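Local coordinates for Sca-family protein (Rickettsia rickettsii, PDB 4LQ8) that probably acts inside infected host cells by engaging the adhesion protein vinculin, and is represented here by its N-terminal head domain, at residues Thr61-Ile74 against His262-Ile276. Sequence-based numbering, arbitrary orientation.
Sequences TSDPITKAVRETII and HYEEGPNGKPQLKEI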
ATOM      1  N   THR A  61      18.778   7.968   5.930  1.00 58.31           N
ATOM      2  CA  THR A  61      17.727   7.375   6.758  1.00 56.73           C
ATOM      3  C   THR A  61      17.006   6.169   6.103  1.00 57.34           C
ATOM      4  O   THR A  61      16.128   5.579   6.759  1.00 58.49           O
ATOM      5  CB  THR A  61      16.722   8.457   7.209  1.00 65.47           C
ATOM      6  OG1 THR A  61      16.065   9.015   6.065  1.00 61.61           O
ATOM      7  CG2 THR A  61      17.376   9.561   8.049  1.00 67.99           C
ATOM      8  N   SER A  62      17.352   5.780   4.843  1.00 47.94           N
ATOM      9  CA  SER A  62      16.639   4.642   4.259  1.00 44.48           C
ATOM     10  C   SER A  62      17.497   3.717   3.391  1.00 45.97           C
ATOM     11  O   SER A  62      18.559   4.113   2.907  1.00 46.16           O
ATOM     12  CB  SER A  62      15.414   5.117   3.484  1.00 46.07           C
ATOM     13  OG  SER A  62      15.763   5.675   2.226  1.00 52.37           O
ATOM     14  N   ASP A  63      17.004   2.490   3.170  1.00 39.72           N
ATOM     15  CA  ASP A  63      17.703   1.529   2.329  1.00 37.35           C
ATOM     16  C   ASP A  63      17.213   1.640   0.847  1.00 34.37           C
ATOM     17  O   ASP A  63      16.273   2.405   0.587  1.00 28.63           O
ATOM     18  CB  ASP A  63      17.630   0.110   2.943  1.00 37.79           C
ATOM     19  CG  ASP A  63      16.372  -0.720   2.799  1.00 37.15           C
ATOM     20  OD1 ASP A  63      15.667  -0.570   1.783  1.00 40.57           O
ATOM     21  OD2 ASP A  63      16.189  -1.642   3.602  1.00 38.57           O
ATOM     22  N   PRO A  64      17.854   0.949  -0.129  1.00 31.85           N
ATOM     23  CA  PRO A  64      17.429   1.107  -1.540  1.00 31.08           C
ATOM     24  C   PRO A  64      16.008   0.675  -1.886  1.00 30.65           C
ATOM     25  O   PRO A  64      15.443   1.232  -2.815  1.00 29.15           O
ATOM     26  CB  PRO A  64      18.465   0.283  -2.328  1.00 33.66           C
ATOM     27  CG  PRO A  64      19.602   0.099  -1.396  1.00 39.04           C
ATOM     28  CD  PRO A  64      19.004   0.029  -0.030  1.00 34.16           C
ATOM     29  N   ILE A  65      15.424  -0.291  -1.151  1.00 27.84           N
ATOM     30  CA  ILE A  65      14.058  -0.744  -1.428  1.00 26.39           C
ATOM     31  C   ILE A  65      13.068   0.334  -1.022  1.00 28.96           C
ATOM     32  O   ILE A  65      12.212   0.706  -1.819  1.00 28.94           O
ATOM     33  CB  ILE A  65      13.724  -2.113  -0.763  1.00 30.39           C
ATOM     34  CG1 ILE A  65      14.870  -3.181  -0.939  1.00 32.78           C
ATOM     35  CG2 ILE A  65      12.351  -2.650  -1.195  1.00 28.40           C
ATOM     36  CD1 ILE A  65      15.466  -3.376  -2.230  1.00 41.61           C
ATOM     37  N   THR A  66      13.164   0.815   0.225  1.00 26.42           N
ATOM     38  CA  THR A  66      12.296   1.858   0.778  1.00 24.29           C
ATOM     39  C   THR A  66      12.377   3.095  -0.114  1.00 27.55           C
ATOM     40  O   THR A  66      11.333   3.632  -0.489  1.00 27.15           O
ATOM     41  CB  THR A  66      12.711   2.187   2.203  1.00 29.68           C
ATOM     42  OG1 THR A  66      12.884   0.975   2.938  1.00 32.47           O
ATOM     43  CG2 THR A  66      11.718   3.113   2.910  1.00 25.07           C
ATOM     44  N   LYS A  67      13.611   3.497  -0.501  1.00 24.83           N
ATOM     45  CA  LYS A  67      13.827   4.644  -1.373  1.00 24.83           C
ATOM     46  C   LYS A  67      13.142   4.432  -2.746  1.00 29.34           C
ATOM     47  O   LYS A  67      12.419   5.320  -3.184  1.00 29.88           O
ATOM     48  CB  LYS A  67      15.326   4.948  -1.535  1.00 27.71           C
ATOM     49  CG  LYS A  67      15.578   6.278  -2.273  1.00 32.43           C
ATOM     50  CD  LYS A  67      17.034   6.669  -2.254  1.00 42.56           C
ATOM     51  CE  LYS A  67      17.293   7.991  -2.943  1.00 38.49           C
ATOM     52  NZ  LYS A  67      18.689   8.444  -2.738  1.00 42.67           N
ATOM     53  N   ALA A  68      13.318   3.249  -3.374  1.00 26.77           N
ATOM     54  CA  ALA A  68      12.695   2.927  -4.668  1.00 26.95           C
ATOM     55  C   ALA A  68      11.171   2.998  -4.595  1.00 29.66           C
ATOM     56  O   ALA A  68      10.543   3.539  -5.505  1.00 30.29           O
ATOM     57  CB  ALA A  68      13.128   1.558  -5.147  1.00 28.00           C
ATOM     58  N   VAL A  69      10.573   2.482  -3.507  1.00 25.32           N
ATOM     59  CA  VAL A  69       9.118   2.531  -3.336  1.00 23.13           C
ATOM     60  C   VAL A  69       8.638   3.998  -3.152  1.00 24.72           C
ATOM     61  O   VAL A  69       7.601   4.365  -3.693  1.00 23.96           O
ATOM     62  CB  VAL A  69       8.623   1.538  -2.235  1.00 25.76           C
ATOM     63  CG1 VAL A  69       7.148   1.745  -1.882  1.00 23.58           C
ATOM     64  CG2 VAL A  69       8.852   0.099  -2.697  1.00 25.87           C
ATOM     65  N   ARG A  70       9.391   4.831  -2.435  1.00 22.27           N
ATOM     66  CA  ARG A  70       9.035   6.266  -2.292  1.00 22.22           C
ATOM     67  C   ARG A  70       9.112   6.972  -3.641  1.00 24.31           C
ATOM     68  O   ARG A  70       8.201   7.711  -4.002  1.00 24.30           O
ATOM     69  CB  ARG A  70       9.984   6.960  -1.299  1.00 22.57           C
ATOM     70  CG  ARG A  70       9.718   6.522   0.133  1.00 27.33           C
ATOM     71  CD  ARG A  70      10.832   6.952   1.053  1.00 30.24           C
ATOM     72  NE  ARG A  70      10.434   6.676   2.428  1.00 31.31           N
ATOM     73  CZ  ARG A  70      11.235   6.742   3.487  1.00 47.08           C
ATOM     74  NH1 ARG A  70      12.506   7.100   3.348  1.00 31.60           N
ATOM     75  NH2 ARG A  70      10.773   6.453   4.692  1.00 32.81           N
ATOM     76  N   GLU A  71      10.166   6.680  -4.418  1.00 22.13           N
ATOM     77  CA  GLU A  71      10.392   7.302  -5.730  1.00 23.13           C
ATOM     78  C   GLU A  71       9.447   6.855  -6.826  1.00 27.66           C
ATOM     79  O   GLU A  71       9.199   7.629  -7.749  1.00 27.49           O
ATOM     80  CB  GLU A  71      11.826   7.052  -6.213  1.00 25.07           C
ATOM     81  CG  GLU A  71      12.870   7.710  -5.344  1.00 39.96           C
ATOM     82  CD  GLU A  71      14.295   7.536  -5.843  1.00 60.54           C
ATOM     83  OE1 GLU A  71      14.553   6.585  -6.615  1.00 38.43           O
ATOM     84  OE2 GLU A  71      15.153   8.363  -5.471  1.00 55.23           O
ATOM     85  N   THR A  72       9.009   5.602  -6.800  1.00 24.73           N
ATOM     86  CA  THR A  72       8.189   5.056  -7.891  1.00 25.05           C
ATOM     87  C   THR A  72       6.714   4.958  -7.552  1.00 28.10           C
ATOM     88  O   THR A  72       5.885   4.945  -8.466  1.00 27.42           O
ATOM     89  CB  THR A  72       8.716   3.676  -8.358  1.00 31.73           C
ATOM     90  OG1 THR A  72       8.409   2.710  -7.355  1.00 37.17           O
ATOM     91  CG2 THR A  72      10.187   3.680  -8.631  1.00 24.22           C
ATOM     92  N   ILE A  73       6.375   4.859  -6.264  1.00 23.79           N
ATOM     93  CA  ILE A  73       4.969   4.746  -5.861  1.00 22.03           C
ATOM     94  C   ILE A  73       4.481   5.948  -5.050  1.00 26.93           C
ATOM     95  O   ILE A  73       3.556   6.644  -5.485  1.00 25.60           O
ATOM     96  CB  ILE A  73       4.679   3.390  -5.110  1.00 24.12           C
ATOM     97  CG1 ILE A  73       5.098   2.123  -5.956  1.00 25.08           C
ATOM     98  CG2 ILE A  73       3.209   3.303  -4.621  1.00 23.31           C
ATOM     99  CD1 ILE A  73       4.206   1.807  -7.287  1.00 25.79           C
ATOM    100  N   ILE A  74       5.036   6.141  -3.825  1.00 23.76           N
ATOM    101  CA  ILE A  74       4.521   7.141  -2.875  1.00 23.23           C
ATOM    102  C   ILE A  74       4.572   8.577  -3.420  1.00 26.38           C
ATOM    103  O   ILE A  74       3.540   9.250  -3.417  1.00 25.20           O
ATOM    104  CB  ILE A  74       5.177   7.005  -1.477  1.00 25.74           C
ATOM    105  CG1 ILE A  74       4.881   5.590  -0.888  1.00 26.24           C
ATOM    106  CG2 ILE A  74       4.726   8.137  -0.517  1.00 21.73           C
ATOM    107  CD1 ILE A  74       5.776   5.183   0.286  1.00 22.37           C
ATOM    108  N   HIS A 262       7.801  -2.069   4.560  1.00 22.25           N
ATOM    109  CA  HIS A 262       9.245  -1.841   4.592  1.00 22.56           C
ATOM    110  C   HIS A 262       9.774  -1.671   5.984  1.00 28.88           C
ATOM    111  O   HIS A 262       9.453  -0.710   6.668  1.00 30.18           O
ATOM    112  CB  HIS A 262       9.560  -0.635   3.676  1.00 22.72           C
ATOM    113  CG  HIS A 262       8.917  -0.812   2.341  1.00 24.76           C
ATOM    114  ND1 HIS A 262       9.451  -1.679   1.391  1.00 25.80           N
ATOM    115  CD2 HIS A 262       7.726  -0.344   1.888  1.00 25.09           C
ATOM    116  CE1 HIS A 262       8.600  -1.672   0.380  1.00 24.03           C
ATOM    117  NE2 HIS A 262       7.548  -0.878   0.635  1.00 24.40           N
ATOM    118  N   TYR A 263      10.544  -2.656   6.429  1.00 27.12           N
ATOM    119  CA  TYR A 263      11.111  -2.715   7.772  1.00 27.34           C
ATOM    120  C   TYR A 263      12.616  -2.622   7.658  1.00 34.75           C
ATOM    121  O   TYR A 263      13.236  -3.447   6.992  1.00 35.60           O
ATOM    122  CB  TYR A 263      10.739  -4.041   8.474  1.00 26.42           C
ATOM    123  CG  TYR A 263       9.254  -4.319   8.601  1.00 25.95           C
ATOM    124  CD1 TYR A 263       8.527  -4.850   7.534  1.00 26.10           C
ATOM    125  CD2 TYR A 263       8.589  -4.127   9.812  1.00 25.83           C
ATOM    126  CE1 TYR A 263       7.180  -5.190   7.676  1.00 25.24           C
ATOM    127  CE2 TYR A 263       7.245  -4.450   9.959  1.00 25.06           C
ATOM    128  CZ  TYR A 263       6.540  -4.973   8.887  1.00 27.71           C
ATOM    129  OH  TYR A 263       5.212  -5.270   9.033  1.00 22.42           O
ATOM    130  N   GLU A 264      13.204  -1.612   8.281  1.00 32.23           N
ATOM    131  CA  GLU A 264      14.653  -1.437   8.230  1.00 32.60           C
ATOM    132  C   GLU A 264      15.228  -1.611   9.606  1.00 37.05           C
ATOM    133  O   GLU A 264      14.590  -1.231  10.586  1.00 35.37           O
ATOM    134  CB  GLU A 264      15.018  -0.055   7.721  1.00 32.91           C
ATOM    135  CG  GLU A 264      14.594   0.228   6.297  1.00 36.19           C
ATOM    136  CD  GLU A 264      14.920   1.642   5.872  1.00 42.13           C
ATOM    137  OE1 GLU A 264      15.593   2.365   6.641  1.00 42.17           O
ATOM    138  OE2 GLU A 264      14.489   2.037   4.770  1.00 44.53           O
ATOM    139  N   GLU A 265      16.455  -2.139   9.674  1.00 37.58           N
ATOM    140  CA  GLU A 265      17.191  -2.346  10.921  1.00 40.31           C
ATOM    141  C   GLU A 265      17.236  -1.042  11.719  1.00 46.86           C
ATOM    142  O   GLU A 265      17.767  -0.042  11.234  1.00 45.12           O
ATOM    143  CB  GLU A 265      18.609  -2.870  10.616  1.00 43.04           C
ATOM    144  CG  GLU A 265      19.297  -3.479  11.824  1.00 56.18           C
ATOM    145  CD  GLU A 265      20.598  -4.218  11.579  1.00 80.53           C
ATOM    146  OE1 GLU A 265      20.680  -4.988  10.596  1.00 68.62           O
ATOM    147  OE2 GLU A 265      21.521  -4.072  12.415  1.00 81.89           O
ATOM    148  N   GLY A 266      16.586  -1.057  12.884  1.00 47.36           N
ATOM    149  CA  GLY A 266      16.516   0.088  13.789  1.00 49.29           C
ATOM    150  C   GLY A 266      17.765   0.265  14.647  1.00 59.26           C
ATOM    151  O   GLY A 266      18.765  -0.446  14.452  1.00 59.26           O
ATOM    152  N   PRO A 267      17.737   1.214  15.628  1.00 59.03           N
ATOM    153  CA  PRO A 267      18.928   1.430  16.480  1.00 61.32           C
ATOM    154  C   PRO A 267      19.304   0.233  17.362  1.00 65.63           C
ATOM    155  O   PRO A 267      20.491   0.004  17.592  1.00 67.31           O
ATOM    156  CB  PRO A 267      18.565   2.672  17.310  1.00 63.50           C
ATOM    157  CG  PRO A 267      17.364   3.279  16.632  1.00 65.69           C
ATOM    158  CD  PRO A 267      16.643   2.143  15.985  1.00 59.90           C
ATOM    159  N   ASN A 268      18.295  -0.537  17.815  1.00 60.31           N
ATOM    160  CA  ASN A 268      18.447  -1.739  18.648  1.00 60.49           C
ATOM    161  C   ASN A 268      18.773  -3.018  17.820  1.00 60.94           C
ATOM    162  O   ASN A 268      18.962  -4.093  18.401  1.00 61.32           O
ATOM    163  CB  ASN A 268      17.176  -1.953  19.506  1.00 61.27           C
ATOM    164  CG  ASN A 268      15.877  -2.133  18.740  1.00 84.16           C
ATOM    165  OD1 ASN A 268      15.799  -1.970  17.515  1.00 82.45           O
ATOM    166  ND2 ASN A 268      14.810  -2.463  19.458  1.00 74.50           N
ATOM    167  N   GLY A 269      18.810  -2.877  16.491  1.00 52.82           N
ATOM    168  CA  GLY A 269      19.078  -3.959  15.553  1.00 50.45           C
ATOM    169  C   GLY A 269      17.818  -4.596  14.996  1.00 49.25           C
ATOM    170  O   GLY A 269      17.862  -5.273  13.968  1.00 47.05           O
ATOM    171  N   LYS A 270      16.681  -4.380  15.662  1.00 43.25           N
ATOM    172  CA  LYS A 270      15.405  -4.965  15.269  1.00 41.09           C
ATOM    173  C   LYS A 270      14.786  -4.288  14.037  1.00 43.36           C
ATOM    174  O   LYS A 270      14.920  -3.064  13.902  1.00 42.26           O
ATOM    175  CB  LYS A 270      14.396  -4.919  16.444  1.00 42.88           C
ATOM    176  CG  LYS A 270      14.910  -5.457  17.778  1.00 50.13           C
ATOM    177  CD  LYS A 270      15.351  -6.915  17.735  1.00 54.57           C
ATOM    178  CE  LYS A 270      16.110  -7.299  18.989  1.00 58.53           C
ATOM    179  NZ  LYS A 270      17.072  -8.398  18.717  1.00 61.93           N
ATOM    180  N   PRO A 271      14.064  -5.054  13.164  1.00 38.10           N
ATOM    181  CA  PRO A 271      13.385  -4.417  12.015  1.00 36.41           C
ATOM    182  C   PRO A 271      12.350  -3.417  12.512  1.00 40.24           C
ATOM    183  O   PRO A 271      11.606  -3.702  13.454  1.00 39.14           O
ATOM    184  CB  PRO A 271      12.717  -5.590  11.282  1.00 37.22           C
ATOM    185  CG  PRO A 271      13.398  -6.821  11.797  1.00 42.88           C
ATOM    186  CD  PRO A 271      13.814  -6.512  13.198  1.00 39.22           C
ATOM    187  N   GLN A 272      12.380  -2.215  11.936  1.00 35.76           N
ATOM    188  CA  GLN A 272      11.495  -1.113  12.301  1.00 35.18           C
ATOM    189  C   GLN A 272      10.655  -0.732  11.083  1.00 34.50           C
ATOM    190  O   GLN A 272      11.220  -0.477  10.020  1.00 32.31           O
ATOM    191  CB  GLN A 272      12.340   0.087  12.776  1.00 37.67           C
ATOM    192  CG  GLN A 272      11.533   1.157  13.481  1.00 62.54           C
ATOM    193  CD  GLN A 272      12.400   2.069  14.306  1.00 88.93           C
ATOM    194  OE1 GLN A 272      13.311   2.733  13.803  1.00 85.57           O
ATOM    195  NE2 GLN A 272      12.110   2.143  15.594  1.00 82.58           N
ATOM    196  N   LEU A 273       9.315  -0.685  11.238  1.00 28.81           N
ATOM    197  CA  LEU A 273       8.423  -0.333  10.138  1.00 26.94           C
ATOM    198  C   LEU A 273       8.618   1.131   9.732  1.00 29.80           C
ATOM    199  O   LEU A 273       8.297   2.037  10.500  1.00 30.89           O
ATOM    200  CB  LEU A 273       6.970  -0.665  10.494  1.00 25.86           C
ATOM    201  CG  LEU A 273       5.887  -0.374   9.426  1.00 27.88           C
ATOM    202  CD1 LEU A 273       6.157  -1.131   8.103  1.00 24.82           C
ATOM    203  CD2 LEU A 273       4.511  -0.740   9.971  1.00 27.42           C
ATOM    204  N   LYS A 274       9.186   1.354   8.529  1.00 23.63           N
ATOM    205  CA  LYS A 274       9.500   2.704   8.042  1.00 23.60           C
ATOM    206  C   LYS A 274       8.528   3.197   6.992  1.00 27.87           C
ATOM    207  O   LYS A 274       8.378   4.409   6.790  1.00 25.92           O
ATOM    208  CB  LYS A 274      10.942   2.723   7.441  1.00 25.96           C
ATOM    209  CG  LYS A 274      12.058   2.336   8.442  1.00 32.52           C
ATOM    210  CD  LYS A 274      12.388   3.450   9.417  1.00 35.68           C
ATOM    211  CE  LYS A 274      13.406   3.024  10.441  1.00 66.87           C
ATOM    212  NZ  LYS A 274      13.682   4.116  11.413  1.00 84.24           N
ATOM    213  N   GLU A 275       7.931   2.259   6.255  1.00 25.78           N
ATOM    214  CA  GLU A 275       7.092   2.647   5.128  1.00 24.71           C
ATOM    215  C   GLU A 275       6.187   1.532   4.721  1.00 26.88           C
ATOM    216  O   GLU A 275       6.483   0.361   4.953  1.00 26.64           O
ATOM    217  CB  GLU A 275       8.021   2.987   3.938  1.00 25.94           C
ATOM    218  CG  GLU A 275       7.505   4.039   2.980  1.00 36.14           C
ATOM    219  CD  GLU A 275       7.197   5.390   3.603  1.00 37.58           C
ATOM    220  OE1 GLU A 275       6.032   5.597   3.995  1.00 28.59           O
ATOM    221  OE2 GLU A 275       8.111   6.230   3.723  1.00 32.04           O
ATOM    222  N   ILE A 276       5.073   1.906   4.105  1.00 23.18           N
ATOM    223  CA  ILE A 276       4.118   1.007   3.470  1.00 21.93           C
ATOM    224  C   ILE A 276       3.723   1.651   2.148  1.00 26.10           C
ATOM    225  O   ILE A 276       3.989   2.841   1.935  1.00 25.48           O
ATOM    226  CB  ILE A 276       2.875   0.653   4.337  1.00 23.93           C
ATOM    227  CG1 ILE A 276       1.971   1.914   4.603  1.00 23.26           C
ATOM    228  CG2 ILE A 276       3.265  -0.094   5.630  1.00 23.18           C
ATOM    229  CD1 ILE A 276       0.567   1.585   5.231  1.00 25.34           C
TER
HETATM  230  O   HOH W   1      10.592   6.048   7.766  1.00 35.53           O
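Asp63 meets Glu264 at the start of helix 64-90: its backbone N donates to Glu264 OE2 at 3.0 Å, from well above the carboxylate plane. Asp63 is the N-cap residue, its OD1 accepting from Ile65 N and Thr66 N while OD2 is held by His238, and its carboxylate stacks on that of Glu264, planes 26° apart. Thr66 OG1 gives Glu264 OE2 a second bond of 2.7 Å, on the anti lone pair; these bonds and the helix N-terminus probably offset the repulsion between the like charges. The Thr66 methyl, anti to the backbone N, lies over one face of the Arg70 guanidinium. Val69 CG2 comes to 3.6 Å from CE1 of His262, whose NE2 is hydrogen-bonded to Thr260 and ND1 to His238. Arg70 grips Glu275 OE2 side-on through NE (2.7 Å) and NH2 (2.8 Å), a salt bridge with planes 73° apart; Ser325 and Gln324 also bind this carboxylate. Ile74 CD1 touches Glu275 CG at 3.4 Å. The helix start thus runs roughly along a beta hairpin, near-parallel to strand 271-277, at the classic bulge of Lys274 and Glu275 opposite His262, with strand 236-245 beside strand 258-265, helix 135-155 against Val69 and helix 308-320 against Ile276.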